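Side-chain contacts in conserved protein (Methanothermobacter thermautotrophicus, PDB 2WNY), which is of unknown function but belongs to an RNA-binding protein family and is probably linked to RNA processing through its place in the exosome superoperon: residues G78-D81 / E82-R86; M69-F72 / T73-R77; R129-A132 / V133-R137. The protein carries 1 engineered substitution. All coordinates share one frame; numbering follows the deposited sequence.

Contact 1 (G78-D81 / E82-R86)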
loop_
_atom_site.group_PDB
_atom_site.type_symbol
_atom_site.label_atom_id
_atom_site.label_comp_id
_atom_site.label_asym_id
_atom_site.label_seq_id
_atom_site.Cartn_x
_atom_site.Cartn_y
_atom_site.Cartn_z
ATOM N N GLY A 78 12.244 7.129 10.694
ATOM C CA GLY A 78 11.993 8.297 11.545
ATOM C C GLY A 78 10.655 8.991 11.343
ATOM O O GLY A 78 10.459 10.115 11.793
ATOM N N ARG A 79 9.728 8.324 10.665
ATOM C CA ARG A 79 8.424 8.903 10.412
ATOM C C ARG A 79 7.333 8.011 10.999
ATOM O O ARG A 79 6.220 7.910 10.454
ATOM C CB ARG A 79 8.230 9.104 8.901
ATOM C CG ARG A 79 9.054 10.242 8.324
ATOM C CD ARG A 79 8.966 10.297 6.821
ATOM N NE ARG A 79 7.616 10.644 6.370
ATOM C CZ ARG A 79 7.248 10.754 5.095
ATOM N NH1 ARG A 79 8.118 10.535 4.119
ATOM N NH2 ARG A 79 6.001 11.086 4.794
ATOM N N MET A 80 7.646 7.357 12.114
ATOM C CA MET A 80 6.727 6.361 12.669
ATOM C C MET A 80 5.434 7.019 13.153
ATOM O O MET A 80 4.349 6.458 12.993
ATOM C CB MET A 80 7.396 5.536 13.779
ATOM C CG MET A 80 6.521 4.428 14.367
ATOM S SD MET A 80 5.981 3.158 13.191
ATOM C CE MET A 80 4.752 2.312 14.182
ATOM N N ASP A 81 5.554 8.225 13.697
ATOM C CA ASP A 81 4.403 8.965 14.207
ATOM C C ASP A 81 3.337 9.252 13.125
ATOM O O ASP A 81 2.180 9.509 13.453
ATOM C CB ASP A 81 4.866 10.252 14.886
ATOM C CG ASP A 81 5.436 11.260 13.905
ATOM O OD1 ASP A 81 5.992 10.857 12.859
ATOM O OD2 ASP A 81 5.321 12.466 14.190
ATOM N N GLU A 82 3.729 9.183 11.851
ATOM C CA GLU A 82 2.793 9.329 10.734
ATOM C C GLU A 82 2.044 8.029 10.417
ATOM O O GLU A 82 1.097 8.029 9.629
ATOM C CB GLU A 82 3.520 9.799 9.468
ATOM C CG GLU A 82 4.027 11.235 9.516
ATOM C CD GLU A 82 4.718 11.640 8.227
ATOM O OE1 GLU A 82 4.054 11.633 7.160
ATOM O OE2 GLU A 82 5.926 11.963 8.280
ATOM N N LEU A 83 2.471 6.922 11.017
ATOM C CA LEU A 83 1.912 5.611 10.675
ATOM C C LEU A 83 1.176 4.972 11.840
ATOM O O LEU A 83 0.307 4.128 11.636
ATOM C CB LEU A 83 3.017 4.666 10.180
ATOM C CG LEU A 83 3.827 5.054 8.934
ATOM C CD1 LEU A 83 4.852 3.982 8.641
ATOM C CD2 LEU A 83 2.934 5.287 7.693
ATOM N N GLU A 84 1.536 5.394 13.054
ATOM C CA GLU A 84 1.096 4.772 14.305
ATOM C C GLU A 84 -0.410 4.570 14.424
ATOM O O GLU A 84 -0.864 3.592 15.020
ATOM C CB GLU A 84 1.600 5.591 15.500
ATOM C CG GLU A 84 3.103 5.477 15.727
ATOM C CD GLU A 84 3.608 6.278 16.923
ATOM O OE1 GLU A 84 3.271 7.481 17.049
ATOM O OE2 GLU A 84 4.363 5.690 17.728
ATOM N N ASP A 85 -1.178 5.500 13.863
ATOM C CA ASP A 85 -2.636 5.463 13.981
ATOM C C ASP A 85 -3.290 4.749 12.795
ATOM O O ASP A 85 -4.504 4.576 12.759
ATOM C CB ASP A 85 -3.192 6.879 14.149
ATOM C CG ASP A 85 -2.549 7.867 13.198
ATOM O OD1 ASP A 85 -2.748 7.727 11.971
ATOM O OD2 ASP A 85 -1.846 8.781 13.686
ATOM N N ARG A 86 -2.476 4.323 11.837
ATOM C CA ARG A 86 -2.990 3.662 10.640
ATOM C C ARG A 86 -3.042 2.132 10.768
ATOM O O ARG A 86 -3.411 1.447 9.816
ATOM C CB ARG A 86 -2.165 4.058 9.416
ATOM C CG ARG A 86 -2.094 5.552 9.141
ATOM C CD ARG A 86 -1.208 5.801 7.930
ATOM N NE ARG A 86 -0.609 7.130 7.945
ATOM C CZ ARG A 86 -0.830 8.080 7.040
ATOM N NH1 ARG A 86 -1.642 7.863 6.018
ATOM N NH2 ARG A 86 -0.227 9.255 7.163
HETATM O O HOH W 1 6.952 12.279 10.725
#
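R79 and E82 form a two-pronged salt bridge three residues apart, round a short 3-10 turn in the loop between helix 62-76 and strand 92-98. The guanidinium presents its NE side: NE reaches OE2 of E82 at 2.9 Å, from above the carboxylate plane, while NH2 meets OE1 at 3.1 Å on the syn side but tilted from that plane, in an almost straight bond (176°). The two planes are 31° apart, a clear twist: OE1 lies in the guanidinium plane, whereas OE2 is tilted from it. A water donates to both E82 OE2 and OD1 of D81 and probably eases the repulsion between these carboxylates.

The turn closes where E82 N and L83 N donate to the carbonyls of R79 and M80; M80 O also takes a weak bond from E84 N. A second arginine serves the backbone of E82: R86 folds back until its NE lies 2.6 Å from E82 O, in the carbonyl plane, with NH2 adding a weak bond to the same oxygen.

Charged residues suit the outer side of this loop, whereas M80 and L83 are buried. L83 packs on F72 and F76 of helix 62-76, and M80 reaches V133 and I136 of helix 129-139. The chains of M80 and E84 cross at about a right angle, with M80 CG 3.8 Å and, past the bend at chi2, M80 CE 3.9 Å from E84 CG.

Contact 2 (M69-F72 / T73-R77)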
loop_
_atom_site.group_PDB
_atom_site.type_symbol
_atom_site.label_atom_id
_atom_site.label_comp_id
_atom_site.label_asym_id
_atom_site.label_seq_id
_atom_site.Cartn_x
_atom_site.Cartn_y
_atom_site.Cartn_z
ATOM N N MET A 69 9.658 -3.618 1.343
ATOM C CA MET A 69 10.112 -3.268 2.692
ATOM C C MET A 69 11.383 -2.410 2.647
ATOM O O MET A 69 11.551 -1.494 3.458
ATOM C CB MET A 69 10.329 -4.504 3.561
ATOM C CG MET A 69 9.030 -5.144 4.105
ATOM S SD MET A 69 7.887 -3.972 4.907
ATOM C CE MET A 69 8.961 -3.483 6.299
ATOM N N GLU A 70 12.253 -2.695 1.685
ATOM C CA GLU A 70 13.450 -1.881 1.465
ATOM C C GLU A 70 13.057 -0.413 1.198
ATOM O O GLU A 70 13.574 0.499 1.828
ATOM C CB GLU A 70 14.219 -2.405 0.258
ATOM C CG GLU A 70 15.171 -3.538 0.523
ATOM C CD GLU A 70 16.284 -3.560 -0.517
ATOM O OE1 GLU A 70 15.978 -3.412 -1.727
ATOM O OE2 GLU A 70 17.464 -3.708 -0.126
ATOM N N LYS A 71 12.127 -0.196 0.270
ATOM C CA LYS A 71 11.704 1.159 -0.080
ATOM C C LYS A 71 10.863 1.776 1.047
ATOM O O LYS A 71 11.030 2.951 1.398
ATOM C CB LYS A 71 10.919 1.136 -1.394
ATOM C CG LYS A 71 10.233 2.447 -1.775
ATOM C CD LYS A 71 11.213 3.494 -2.255
ATOM C CE LYS A 71 10.480 4.620 -2.972
ATOM N NZ LYS A 71 11.423 5.347 -3.855
ATOM N N PHE A 72 9.974 0.970 1.620
ATOM C CA PHE A 72 9.154 1.406 2.753
ATOM C C PHE A 72 10.038 1.919 3.892
ATOM O O PHE A 72 9.775 2.988 4.478
ATOM C CB PHE A 72 8.252 0.245 3.209
ATOM C CG PHE A 72 7.459 0.523 4.464
ATOM C CD1 PHE A 72 6.155 0.990 4.389
ATOM C CD2 PHE A 72 8.009 0.276 5.719
ATOM C CE1 PHE A 72 5.409 1.236 5.551
ATOM C CE2 PHE A 72 7.274 0.521 6.882
ATOM C CZ PHE A 72 5.973 0.992 6.794
ATOM N N THR A 73 11.096 1.164 4.194
ATOM C CA THR A 73 12.073 1.564 5.229
ATOM C C THR A 73 12.784 2.891 4.915
ATOM O O THR A 73 12.947 3.725 5.810
ATOM C CB THR A 73 13.106 0.438 5.518
ATOM O OG1 THR A 73 12.405 -0.759 5.864
ATOM C CG2 THR A 73 14.036 0.809 6.674
ATOM N N GLU A 74 13.211 3.088 3.667
ATOM C CA GLU A 74 13.879 4.348 3.284
ATOM C C GLU A 74 12.904 5.522 3.437
ATOM O O GLU A 74 13.242 6.564 4.002
ATOM C CB GLU A 74 14.380 4.310 1.834
ATOM C CG GLU A 74 15.326 3.175 1.498
ATOM C CD GLU A 74 15.463 2.939 -0.005
ATOM O OE1 GLU A 74 14.711 3.552 -0.804
ATOM O OE2 GLU A 74 16.335 2.128 -0.388
ATOM N N VAL A 75 11.687 5.327 2.943
ATOM C CA VAL A 75 10.657 6.366 2.968
ATOM C C VAL A 75 10.298 6.757 4.413
ATOM O O VAL A 75 10.288 7.935 4.749
ATOM C CB VAL A 75 9.391 5.925 2.162
ATOM C CG1 VAL A 75 8.222 6.896 2.360
ATOM C CG2 VAL A 75 9.725 5.794 0.669
ATOM N N PHE A 76 10.051 5.764 5.266
ATOM C CA PHE A 76 9.419 6.004 6.567
ATOM C C PHE A 76 10.324 5.955 7.807
ATOM O O PHE A 76 9.839 6.105 8.943
ATOM C CB PHE A 76 8.177 5.106 6.708
ATOM C CG PHE A 76 7.082 5.474 5.761
ATOM C CD1 PHE A 76 6.509 6.747 5.818
ATOM C CD2 PHE A 76 6.633 4.571 4.790
ATOM C CE1 PHE A 76 5.502 7.122 4.943
ATOM C CE2 PHE A 76 5.607 4.922 3.892
ATOM C CZ PHE A 76 5.039 6.200 3.964
ATOM N N ARG A 77 11.629 5.762 7.588
ATOM C CA ARG A 77 12.656 5.891 8.633
ATOM C C ARG A 77 12.399 7.205 9.369
ATOM O O ARG A 77 12.291 8.254 8.725
ATOM C CB ARG A 77 14.052 5.890 7.979
ATOM C CG ARG A 77 15.274 6.226 8.873
ATOM C CD ARG A 77 15.722 5.065 9.755
ATOM N NE ARG A 77 15.982 3.836 9.001
ATOM C CZ ARG A 77 16.252 2.650 9.550
ATOM N NH1 ARG A 77 16.313 2.510 10.875
ATOM N NH2 ARG A 77 16.467 1.597 8.770
#
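F72 and F76 meet one turn apart near the C-terminal end of alpha-helix 62-76, on the face that packs on strand 92-98 of the antiparallel sheet. CD2 of F76 lies over one face of the F72 ring, off-centre toward its rim, 3.6 Å from both CD1 and CE1 of F72. With the planes at 57° and centroids 5.2 Å apart, the rings meet obliquely. F72 swings its ring there with CG anti to the backbone N (chi1 174°), whereas CG of F76 sits beside its own N. Large aromatic rings suit this buried face: F72 also touches L93 and L95 of strand 92-98, as well as L83 and I136, so an alanine here would probably open a gap among these side chains and remove one of the walls against which the F76 ring rests.

V75 uses its two methyls differently: CG1 lies over the centre of one face of the F76 ring, while CG2 packs on the aliphatic chain of K71, 3.9 Å from K71 CE. The ammonium of K71 makes a cation-pi contact with W107. Beneath these side chains, regular i to i+4 bonds fix their spacing; V75 N to K71 O is 2.9 Å. T73 adds a side-chain bond: M69 O accepts both T73 N and the hydroxyl, which arrive from opposite faces of the carbonyl plane, with OG1 of T73 2.7 Å from M69 O.

Contact 3 (R129-A132 / V133-R137)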
loop_
_atom_site.group_PDB
_atom_site.type_symbol
_atom_site.label_atom_id
_atom_site.label_comp_id
_atom_site.label_asym_id
_atom_site.label_seq_id
_atom_site.Cartn_x
_atom_site.Cartn_y
_atom_site.Cartn_z
ATOM N N ARG A 129 -2.594 -4.869 17.470
ATOM C CA ARG A 129 -2.094 -3.536 17.106
ATOM C C ARG A 129 -0.729 -3.219 17.723
ATOM O O ARG A 129 0.194 -2.836 17.007
ATOM C CB ARG A 129 -3.094 -2.421 17.449
ATOM C CG ARG A 129 -2.627 -1.049 16.954
ATOM C CD ARG A 129 -3.467 0.089 17.494
ATOM N NE ARG A 129 -4.470 0.542 16.533
ATOM C CZ ARG A 129 -5.776 0.286 16.608
ATOM N NH1 ARG A 129 -6.276 -0.440 17.603
ATOM N NH2 ARG A 129 -6.594 0.761 15.675
ATOM N N GLU A 130 -0.611 -3.389 19.041
ATOM C CA GLU A 130 0.606 -3.003 19.753
ATOM C C GLU A 130 1.839 -3.766 19.262
ATOM O O GLU A 130 2.913 -3.187 19.139
ATOM C CB GLU A 130 0.440 -3.120 21.282
ATOM C CG GLU A 130 0.274 -4.554 21.815
ATOM C CD GLU A 130 0.400 -4.661 23.328
ATOM O OE1 GLU A 130 0.331 -3.623 24.031
ATOM O OE2 GLU A 130 0.563 -5.801 23.817
ATOM N N VAL A 131 1.666 -5.056 18.983
ATOM C CA VAL A 131 2.746 -5.904 18.506
ATOM C C VAL A 131 3.196 -5.424 17.114
ATOM O O VAL A 131 4.390 -5.221 16.868
ATOM C CB VAL A 131 2.311 -7.396 18.466
ATOM C CG1 VAL A 131 3.476 -8.303 18.068
ATOM C CG2 VAL A 131 1.739 -7.823 19.818
ATOM N N ALA A 132 2.230 -5.210 16.229
ATOM C CA ALA A 132 2.511 -4.751 14.873
ATOM C C ALA A 132 3.217 -3.387 14.881
ATOM O O ALA A 132 4.234 -3.205 14.209
ATOM C CB ALA A 132 1.232 -4.703 14.054
ATOM N N VAL A 133 2.677 -2.453 15.666
ATOM C CA VAL A 133 3.269 -1.125 15.850
ATOM C C VAL A 133 4.733 -1.232 16.305
ATOM O O VAL A 133 5.630 -0.642 15.693
ATOM C CB VAL A 133 2.439 -0.286 16.874
ATOM C CG1 VAL A 133 3.219 0.925 17.368
ATOM C CG2 VAL A 133 1.111 0.141 16.252
ATOM N N GLU A 134 4.965 -1.985 17.378
ATOM C CA GLU A 134 6.321 -2.155 17.912
ATOM C C GLU A 134 7.279 -2.693 16.847
ATOM O O GLU A 134 8.397 -2.192 16.702
ATOM C CB GLU A 134 6.333 -3.052 19.159
ATOM C CG GLU A 134 7.739 -3.364 19.709
ATOM C CD GLU A 134 8.553 -2.116 20.076
ATOM O OE1 GLU A 134 7.972 -1.015 20.215
ATOM O OE2 GLU A 134 9.788 -2.242 20.235
ATOM N N ASN A 135 6.815 -3.692 16.094
ATOM C CA ASN A 135 7.630 -4.340 15.064
ATOM C C ASN A 135 8.042 -3.399 13.943
ATOM O O ASN A 135 9.190 -3.417 13.498
ATOM C CB ASN A 135 6.903 -5.560 14.494
ATOM C CG ASN A 135 6.908 -6.727 15.445
ATOM O OD1 ASN A 135 7.590 -6.713 16.469
ATOM N ND2 ASN A 135 6.136 -7.750 15.115
ATOM N N ILE A 136 7.104 -2.569 13.498
ATOM C CA ILE A 136 7.387 -1.608 12.440
ATOM C C ILE A 136 8.280 -0.468 12.954
ATOM O O ILE A 136 9.214 -0.036 12.258
ATOM C CB ILE A 136 6.075 -1.065 11.786
ATOM C CG1 ILE A 136 5.267 -2.202 11.118
ATOM C CG2 ILE A 136 6.376 0.090 10.801
ATOM C CD1 ILE A 136 5.939 -2.886 9.899
ATOM N N ARG A 137 8.014 -0.001 14.179
ATOM C CA ARG A 137 8.806 1.074 14.771
ATOM C C ARG A 137 10.284 0.666 14.871
ATOM O O ARG A 137 11.190 1.460 14.566
ATOM C CB ARG A 137 8.250 1.455 16.147
ATOM C CG ARG A 137 8.855 2.744 16.743
ATOM C CD ARG A 137 8.725 2.763 18.254
ATOM N NE ARG A 137 9.329 1.562 18.842
ATOM C CZ ARG A 137 10.634 1.383 19.066
ATOM N NH1 ARG A 137 11.520 2.330 18.768
ATOM N NH2 ARG A 137 11.056 0.242 19.594
#
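V133 packs back on R129 one turn earlier in helix 129-139: its CG2 lies 4.0 Å from CG of R129 and 3.2 Å from R129 O, the two side chains running side by side in the same direction. The methyl reaches this place because CG2 stands anti to the carbonyl carbon of V133, beside the backbone N, and so faces back over the preceding turn. Below it, V133 N donates to R129 O at 2.8 Å in a nearly linear bond (172°).

The tightly packed face is carried by A132 and I136, both buried. I136 N donates to A132 O, and CG1 of I136 passes 3.4 Å from that same A132 O. The small methyl of A132 lets the helix come close to V122 of strand 115-122 and to F87, and the branched chain of I136, one turn further on, covers the same two residues. V133 also touches F87, whose carbonyl takes a weak bond from NH2 of R129.

Away from this face the side chains are more polar and touch lightly: ND2 of N135 merely rests 4.0 Å from the V131 CG1 methyl, for the amide is committed elsewhere, ND2 donating to the carbonyl of E123. E130 and E134 are exposed, as suits carboxylates here. R137 grips E134 side-on: R137 NH2 is 2.9 Å from E134 OE2 and R137 NE 3.2 Å from E134 OE1, both oxygens lying close to the guanidinium plane. This surface salt bridge joins residues three apart. Small and branched apolar residues on one side, with charged ones on the other, make this the pattern of an amphipathic alpha-helix laid against an antiparallel beta-sheet.

Overall arrangement
Contacts 2 and 3 are both helical, with regular i to i+4 backbone bonds, whereas contact 1 is a tighter turn in the loop that follows helix 62-76. All three are partly buried; contact 2 lies nearest the centre of the chain (about 12 Å, centre to centre), contact 3 farthest (about 17 Å) and contact 1 between them. Contact 1 sends one buried side chain to each helix, and the helices also touch each other directly, F72 against I136. Aromatic rings dominate the core of contact 2, small and branched aliphatic chains that of contact 3, while contact 1 supplies an unbranched methionine and a leucine. Toward the surface, contacts 1 and 3 turn to arginine-glutamate pairs.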